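Local coordinates for bifunctional protein PutA (PDB 5UR2), which probably oxidises L-glutamate gamma-semialdehyde to L-glutamate with NAD+, the second step of proline degradation, and joins this activity to a flavin-dependent proline dehydrogenase, at residues B[882-887]-B[893-898]; B[917-922]-B[927-932]. One frame throughout, in Å; residues are numbered along the deposited sequence.

Both contacts illustrate how an alpha/beta fold pins each helix to its sheet, here one mixed sheet in the aldehyde dehydrogenase region. They follow in series along the chain: interaction 1 packs helix 889-896 on strand 880-886, then strand 901-908 leads on to interaction 2, where helix 912-921 packs on strand 926-929. Their centres lie about 14 Å apart, and the two helices touch side by side. N897 ND2 probably donates a hydrogen bond to E921 O (3.0 Å), and A896 CB meets L922 CD1 at 3.5 Å. Interaction 2 also reaches the second subunit, where strand 926-929 pairs in parallel with a strand of that chain, so the sheet carrying both helices runs on between chains.

Interaction 1 (B[882-887]-B[893-898])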
ATOM      1  N   ALA B 882      28.148  -5.172 -27.024  1.00 29.00           N
ATOM      2  CA  ALA B 882      27.841  -4.863 -28.417  1.00 25.49           C
ATOM      3  C   ALA B 882      27.513  -3.378 -28.523  1.00 28.36           C
ATOM      4  O   ALA B 882      26.517  -2.920 -27.947  1.00 30.78           O
ATOM      5  CB  ALA B 882      26.668  -5.713 -28.922  1.00 24.71           C
ATOM      6  N   VAL B 883      28.341  -2.632 -29.255  1.00 30.32           N
ATOM      7  CA  VAL B 883      28.083  -1.218 -29.537  1.00 32.96           C
ATOM      8  C   VAL B 883      27.253  -1.130 -30.814  1.00 33.83           C
ATOM      9  O   VAL B 883      27.648  -1.659 -31.858  1.00 32.34           O
ATOM     10  CB  VAL B 883      29.393  -0.425 -29.676  1.00 25.98           C
ATOM     11  CG1 VAL B 883      29.096   1.027 -30.019  1.00 29.82           C
ATOM     12  CG2 VAL B 883      30.200  -0.492 -28.406  1.00 25.95           C
ATOM     13  N   ILE B 884      26.093  -0.477 -30.736  1.00 35.00           N
ATOM     14  CA  ILE B 884      25.122  -0.454 -31.832  1.00 32.47           C
ATOM     15  C   ILE B 884      24.907   0.983 -32.273  1.00 30.16           C
ATOM     16  O   ILE B 884      24.678   1.864 -31.438  1.00 27.39           O
ATOM     17  CB  ILE B 884      23.777  -1.085 -31.422  1.00 29.35           C
ATOM     18  CG1 ILE B 884      23.982  -2.489 -30.854  1.00 29.76           C
ATOM     19  CG2 ILE B 884      22.821  -1.124 -32.606  1.00 31.25           C
ATOM     20  CD1 ILE B 884      22.731  -3.059 -30.200  1.00 32.70           C
ATOM     21  N   ARG B 885      24.923   1.212 -33.579  1.00 30.03           N
ATOM     22  CA  ARG B 885      24.757   2.561 -34.093  1.00 34.35           C
ATOM     23  C   ARG B 885      23.275   2.885 -34.238  1.00 39.57           C
ATOM     24  O   ARG B 885      22.472   2.017 -34.589  1.00 41.90           O
ATOM     25  CB  ARG B 885      25.475   2.708 -35.431  1.00 33.05           C
ATOM     26  CG  ARG B 885      25.824   4.141 -35.771  1.00 40.20           C
ATOM     27  CD  ARG B 885      26.424   4.211 -37.156  1.00 46.60           C
ATOM     28  NE  ARG B 885      27.808   3.754 -37.164  1.00 47.05           N
ATOM     29  CZ  ARG B 885      28.856   4.566 -37.091  1.00 47.83           C
ATOM     30  NH1 ARG B 885      28.674   5.876 -37.005  1.00 30.71           N
ATOM     31  NH2 ARG B 885      30.085   4.067 -37.109  1.00 47.52           N
ATOM     32  N   ALA B 886      22.911   4.137 -33.943  1.00 34.07           N
ATOM     33  CA  ALA B 886      21.544   4.609 -34.135  1.00 37.30           C
ATOM     34  C   ALA B 886      21.572   5.959 -34.833  1.00 34.89           C
ATOM     35  O   ALA B 886      22.399   6.816 -34.507  1.00 36.62           O
ATOM     36  CB  ALA B 886      20.781   4.716 -32.812  1.00 37.00           C
ATOM     37  N   LYS B 887      20.693   6.127 -35.828  1.00 43.95           N
ATOM     38  CA  LYS B 887      20.625   7.391 -36.562  1.00 43.23           C
ATOM     39  C   LYS B 887      20.063   8.511 -35.693  1.00 40.47           C
ATOM     40  O   LYS B 887      20.487   9.662 -35.815  1.00 44.53           O
ATOM     41  CB  LYS B 887      19.794   7.226 -37.840  1.00 41.44           C
ATOM     42  N   LEU B 893      15.565   3.981 -29.570  1.00 24.45           N
ATOM     43  CA  LEU B 893      14.528   3.377 -28.754  1.00 25.99           C
ATOM     44  C   LEU B 893      14.022   2.082 -29.381  1.00 28.37           C
ATOM     45  O   LEU B 893      13.859   1.077 -28.676  1.00 28.52           O
ATOM     46  CB  LEU B 893      13.404   4.394 -28.541  1.00 30.41           C
ATOM     47  CG  LEU B 893      13.840   5.458 -27.520  1.00 26.75           C
ATOM     48  CD1 LEU B 893      12.917   6.685 -27.468  1.00 23.63           C
ATOM     49  CD2 LEU B 893      13.911   4.817 -26.177  1.00 26.66           C
ATOM     50  N   ASP B 894      13.823   2.074 -30.710  1.00 29.71           N
ATOM     51  CA  ASP B 894      13.376   0.864 -31.407  1.00 30.70           C
ATOM     52  C   ASP B 894      14.326  -0.294 -31.147  1.00 29.46           C
ATOM     53  O   ASP B 894      13.895  -1.408 -30.817  1.00 28.88           O
ATOM     54  CB  ASP B 894      13.276   1.105 -32.916  1.00 33.93           C
ATOM     55  CG  ASP B 894      12.108   1.999 -33.311  1.00 45.36           C
ATOM     56  OD1 ASP B 894      11.182   2.205 -32.494  1.00 49.67           O
ATOM     57  OD2 ASP B 894      12.118   2.482 -34.468  1.00 45.61           O
ATOM     58  N   ILE B 895      15.627  -0.049 -31.306  1.00 31.26           N
ATOM     59  CA  ILE B 895      16.616  -1.080 -31.018  1.00 35.00           C
ATOM     60  C   ILE B 895      16.578  -1.462 -29.547  1.00 32.42           C
ATOM     61  O   ILE B 895      16.599  -2.651 -29.199  1.00 29.42           O
ATOM     62  CB  ILE B 895      18.019  -0.617 -31.455  1.00 33.30           C
ATOM     63  CG1 ILE B 895      18.071  -0.519 -32.980  1.00 30.92           C
ATOM     64  CG2 ILE B 895      19.089  -1.564 -30.926  1.00 25.05           C
ATOM     65  CD1 ILE B 895      19.323   0.122 -33.499  1.00 32.25           C
ATOM     66  N   ALA B 896      16.493  -0.467 -28.657  1.00 30.61           N
ATOM     67  CA  ALA B 896      16.516  -0.787 -27.235  1.00 26.77           C
ATOM     68  C   ALA B 896      15.341  -1.673 -26.854  1.00 28.44           C
ATOM     69  O   ALA B 896      15.480  -2.547 -25.994  1.00 30.79           O
ATOM     70  CB  ALA B 896      16.526   0.496 -26.397  1.00 25.21           C
ATOM     71  N   ASN B 897      14.198  -1.492 -27.507  1.00 31.16           N
ATOM     72  CA  ASN B 897      12.975  -2.216 -27.192  1.00 31.27           C
ATOM     73  C   ASN B 897      12.833  -3.543 -27.937  1.00 34.22           C
ATOM     74  O   ASN B 897      11.824  -4.224 -27.755  1.00 33.32           O
ATOM     75  CB  ASN B 897      11.764  -1.331 -27.503  1.00 28.99           C
ATOM     76  CG  ASN B 897      11.576  -0.231 -26.487  1.00 28.53           C
ATOM     77  OD1 ASN B 897      11.903  -0.385 -25.302  1.00 25.06           O
ATOM     78  ND2 ASN B 897      11.066   0.899 -26.945  1.00 23.28           N
ATOM     79  N   SER B 898      13.818  -3.937 -28.739  1.00 28.03           N
ATOM     80  CA  SER B 898      13.659  -5.020 -29.695  1.00 25.89           C
ATOM     81  C   SER B 898      14.040  -6.396 -29.151  1.00 27.67           C
ATOM     82  O   SER B 898      14.069  -7.350 -29.928  1.00 35.49           O
ATOM     83  CB  SER B 898      14.496  -4.712 -30.945  1.00 30.82           C
ATOM     84  OG  SER B 898      15.899  -4.802 -30.654  1.00 27.48           O
TER
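I884, in the extended backbone of strand 880-886, faces I895, in the last turn of helix 889-896. The chain leaves the strand at K887, whose N is bound by the side-chain OE1 of Q891, and the helix then runs back broadly against the strand direction. The CA atoms of I884 and I895 are 8.6 Å apart, a gap that the two branched side chains bridge without any polar link between the segments.

The touching is done by methyl groups. I884 CG2 meets I895 CD1 at 3.8 Å, while I884 CD1 lies 4.0 Å from I895 CG2, so the side chains slide past one another in opposite directions, each offering its branch methyl to the far end of its partner. Both isoleucines hold CG2 anti to the backbone N and turn CD1 anti to CA (chi2 169° in I884, 171° in I895), which gives each the length to pass alongside the other. I895 CD1 also comes within 3.8 Å of R885 O, and the I895 side chain packs further on I787 of the neighbouring strand 783-789.

R885, whose CB points away from the helix, has its guanidinium in salt bridges with D790 and D864 and in a cation-pi contact with Y793. Where the helix ends, I895 O receives both S898 N (3.1 Å) and S898 OG (2.7 Å), the hydroxyl being tilted 17° from the carbonyl plane, and R785 NH1 adds a third donor. Three bonds thus grip one carbonyl as the chain leaves the helix.

A strand followed by a helix that folds back over its sheet, and then by another parallel strand, 901-908, with strands 783-789 and 751-755 lying between them in the sheet, is the beta-alpha-beta construction of the aldehyde dehydrogenase fold.

Interaction 2 (B[917-922]-B[927-932]); sequences RVKEEL and LYVNRG
L927 fits against V918, K919 and L922 as the second half of a beta-alpha-beta unit, in which helix 912-921 returns the chain from strand 901-908 to the adjacent parallel strand 926-929. The axes of helix 917-921 and strand 927-929 approach to 9.5 Å and run antiparallel.

Apolar contacts carry the interface. With CG anti to the backbone N (chi1 -163°), L927 sends CD1 beneath the helix end, 3.4 Å from V918 O and 3.9 Å from L922 CB, while its CD2 meets V918 CG1 at 4.3 Å. The aliphatic part of K919 lies alongside L927 and reaches V929, with K919 CE 4.4 Å from V929 CG2, before its NZ pairs with E972 of the second subunit.

Within the helix a salt bridge links successive turns: R917 grips E921 side-on, NE to OE2 (2.7 Å) and NH2 to OE1, and R917 NH1 forms a salt bridge with D890.

Beyond the strand, the R931 guanidinium sets one face over Y928 CE1 and makes a salt bridge to E623 of the second subunit. Its NE and NH2 converge on G932 O: NE (2.9 Å) is tilted 15° from the carbonyl plane, whereas NH2 stands 55° above it.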
ATOM      1  N   ARG B 917      11.083  11.334 -23.471  1.00 24.14           N
ATOM      2  CA  ARG B 917      10.721  10.267 -24.412  1.00 31.64           C
ATOM      3  C   ARG B 917      11.201   8.908 -23.923  1.00 29.62           C
ATOM      4  O   ARG B 917      10.463   7.916 -23.997  1.00 31.62           O
ATOM      5  CB  ARG B 917      11.297  10.538 -25.807  1.00 24.47           C
ATOM      6  CG  ARG B 917      10.510  11.513 -26.629  1.00 31.01           C
ATOM      7  CD  ARG B 917      10.879  11.368 -28.091  1.00 34.01           C
ATOM      8  NE  ARG B 917      10.488  10.058 -28.627  1.00 35.03           N
ATOM      9  CZ  ARG B 917      10.925   9.580 -29.787  1.00 32.92           C
ATOM     10  NH1 ARG B 917      11.767  10.297 -30.520  1.00 36.69           N
ATOM     11  NH2 ARG B 917      10.523   8.394 -30.221  1.00 34.14           N
ATOM     12  N   VAL B 918      12.439   8.844 -23.429  1.00 23.34           N
ATOM     13  CA  VAL B 918      12.977   7.599 -22.909  1.00 21.23           C
ATOM     14  C   VAL B 918      12.152   7.141 -21.715  1.00 31.58           C
ATOM     15  O   VAL B 918      11.856   5.948 -21.565  1.00 31.60           O
ATOM     16  CB  VAL B 918      14.470   7.768 -22.546  1.00 27.71           C
ATOM     17  CG1 VAL B 918      15.027   6.509 -21.821  1.00 20.36           C
ATOM     18  CG2 VAL B 918      15.297   8.055 -23.798  1.00 24.09           C
ATOM     19  N   LYS B 919      11.792   8.076 -20.830  1.00 26.49           N
ATOM     20  CA  LYS B 919      10.961   7.716 -19.686  1.00 30.83           C
ATOM     21  C   LYS B 919       9.645   7.096 -20.129  1.00 29.59           C
ATOM     22  O   LYS B 919       9.186   6.114 -19.544  1.00 33.40           O
ATOM     23  CB  LYS B 919      10.705   8.933 -18.809  1.00 27.09           C
ATOM     24  CG  LYS B 919      11.862   9.294 -17.891  1.00 22.08           C
ATOM     25  CD  LYS B 919      11.532  10.617 -17.220  1.00 27.24           C
ATOM     26  CE  LYS B 919      12.618  11.096 -16.295  1.00 32.14           C
ATOM     27  NZ  LYS B 919      12.331  12.512 -15.908  1.00 38.22           N
ATOM     28  N   GLU B 920       9.031   7.646 -21.169  1.00 33.61           N
ATOM     29  CA  GLU B 920       7.720   7.170 -21.588  1.00 33.92           C
ATOM     30  C   GLU B 920       7.780   5.993 -22.548  1.00 26.62           C
ATOM     31  O   GLU B 920       6.758   5.331 -22.732  1.00 31.64           O
ATOM     32  CB  GLU B 920       6.909   8.301 -22.243  1.00 39.68           C
ATOM     33  CG  GLU B 920       6.482   9.409 -21.280  1.00 41.19           C
ATOM     34  N   GLU B 921       8.918   5.742 -23.209  1.00 23.68           N
ATOM     35  CA  GLU B 921       8.961   4.760 -24.291  1.00 21.86           C
ATOM     36  C   GLU B 921       9.938   3.606 -24.095  1.00 27.52           C
ATOM     37  O   GLU B 921       9.799   2.591 -24.783  1.00 27.93           O
ATOM     38  CB  GLU B 921       9.302   5.438 -25.630  1.00 22.68           C
ATOM     39  CG  GLU B 921       8.333   6.508 -26.062  1.00 37.92           C
ATOM     40  CD  GLU B 921       8.824   7.259 -27.293  1.00 46.53           C
ATOM     41  OE1 GLU B 921       9.362   6.598 -28.211  1.00 52.78           O
ATOM     42  OE2 GLU B 921       8.701   8.508 -27.336  1.00 43.78           O
ATOM     43  N   LEU B 922      10.936   3.728 -23.226  1.00 23.74           N
ATOM     44  CA  LEU B 922      11.865   2.622 -23.032  1.00 23.89           C
ATOM     45  C   LEU B 922      11.192   1.570 -22.163  1.00 26.88           C
ATOM     46  O   LEU B 922      10.800   1.868 -21.032  1.00 31.45           O
ATOM     47  CB  LEU B 922      13.165   3.105 -22.391  1.00 28.81           C
ATOM     48  CG  LEU B 922      14.239   2.027 -22.252  1.00 25.70           C
ATOM     49  CD1 LEU B 922      14.542   1.410 -23.619  1.00 26.87           C
ATOM     50  CD2 LEU B 922      15.499   2.634 -21.642  1.00 24.52           C
ATOM     51  N   LEU B 927      14.655   1.959 -15.029  1.00 16.86           N
ATOM     52  CA  LEU B 927      15.105   2.941 -15.997  1.00 17.31           C
ATOM     53  C   LEU B 927      16.029   3.928 -15.300  1.00 25.10           C
ATOM     54  O   LEU B 927      15.699   4.434 -14.222  1.00 27.21           O
ATOM     55  CB  LEU B 927      13.906   3.667 -16.601  1.00 17.68           C
ATOM     56  CG  LEU B 927      14.085   4.450 -17.886  1.00 32.94           C
ATOM     57  CD1 LEU B 927      12.781   4.374 -18.707  1.00 41.82           C
ATOM     58  CD2 LEU B 927      14.464   5.866 -17.579  1.00 29.69           C
ATOM     59  N   TYR B 928      17.168   4.223 -15.917  1.00 23.07           N
ATOM     60  CA  TYR B 928      18.139   5.139 -15.330  1.00 21.04           C
ATOM     61  C   TYR B 928      18.430   6.285 -16.280  1.00 21.54           C
ATOM     62  O   TYR B 928      18.576   6.079 -17.490  1.00 24.37           O
ATOM     63  CB  TYR B 928      19.454   4.417 -14.971  1.00 19.59           C
ATOM     64  CG  TYR B 928      19.256   3.363 -13.919  1.00 22.86           C
ATOM     65  CD1 TYR B 928      19.298   3.695 -12.573  1.00 22.28           C
ATOM     66  CD2 TYR B 928      18.989   2.037 -14.271  1.00 26.12           C
ATOM     67  CE1 TYR B 928      19.097   2.750 -11.601  1.00 20.85           C
ATOM     68  CE2 TYR B 928      18.802   1.078 -13.305  1.00 23.10           C
ATOM     69  CZ  TYR B 928      18.858   1.444 -11.970  1.00 23.62           C
ATOM     70  OH  TYR B 928      18.672   0.508 -10.995  1.00 22.15           O
ATOM     71  N   VAL B 929      18.546   7.490 -15.725  1.00 24.93           N
ATOM     72  CA  VAL B 929      18.881   8.686 -16.493  1.00 19.63           C
ATOM     73  C   VAL B 929      20.179   9.262 -15.941  1.00 23.30           C
ATOM     74  O   VAL B 929      20.271   9.582 -14.746  1.00 21.81           O
ATOM     75  CB  VAL B 929      17.744   9.719 -16.468  1.00 20.12           C
ATOM     76  CG1 VAL B 929      18.121  10.968 -17.249  1.00 22.67           C
ATOM     77  CG2 VAL B 929      16.484   9.104 -17.059  1.00 21.13           C
ATOM     78  N   ASN B 930      21.192   9.342 -16.804  1.00 26.44           N
ATOM     79  CA  ASN B 930      22.460  10.009 -16.503  1.00 24.07           C
ATOM     80  C   ASN B 930      23.218   9.348 -15.353  1.00 22.39           C
ATOM     81  O   ASN B 930      23.939  10.022 -14.611  1.00 23.92           O
ATOM     82  CB  ASN B 930      22.249  11.503 -16.241  1.00 19.98           C
ATOM     83  CG  ASN B 930      22.011  12.277 -17.541  1.00 25.08           C
ATOM     84  OD1 ASN B 930      22.497  11.870 -18.600  1.00 21.01           O
ATOM     85  ND2 ASN B 930      21.295  13.400 -17.462  1.00 25.74           N
ATOM     86  N   ARG B 931      23.116   8.019 -15.250  1.00 20.27           N
ATOM     87  CA  ARG B 931      23.972   7.228 -14.368  1.00 22.76           C
ATOM     88  C   ARG B 931      24.005   5.793 -14.882  1.00 18.65           C
ATOM     89  O   ARG B 931      23.278   5.437 -15.805  1.00 21.71           O
ATOM     90  CB  ARG B 931      23.483   7.291 -12.923  1.00 16.69           C
ATOM     91  CG  ARG B 931      21.989   7.016 -12.749  1.00 18.53           C
ATOM     92  CD  ARG B 931      21.738   6.382 -11.386  1.00 22.60           C
ATOM     93  NE  ARG B 931      22.202   5.002 -11.374  1.00 26.22           N
ATOM     94  CZ  ARG B 931      22.297   4.232 -10.295  1.00 29.78           C
ATOM     95  NH1 ARG B 931      21.970   4.704  -9.098  1.00 25.84           N
ATOM     96  NH2 ARG B 931      22.744   2.983 -10.415  1.00 27.14           N
ATOM     97  N   GLY B 932      24.858   4.964 -14.270  1.00 23.25           N
ATOM     98  CA  GLY B 932      24.922   3.551 -14.623  1.00 17.06           C
ATOM     99  C   GLY B 932      23.640   2.780 -14.284  1.00 16.79           C
ATOM    100  O   GLY B 932      22.768   3.243 -13.550  1.00 23.46           O
TER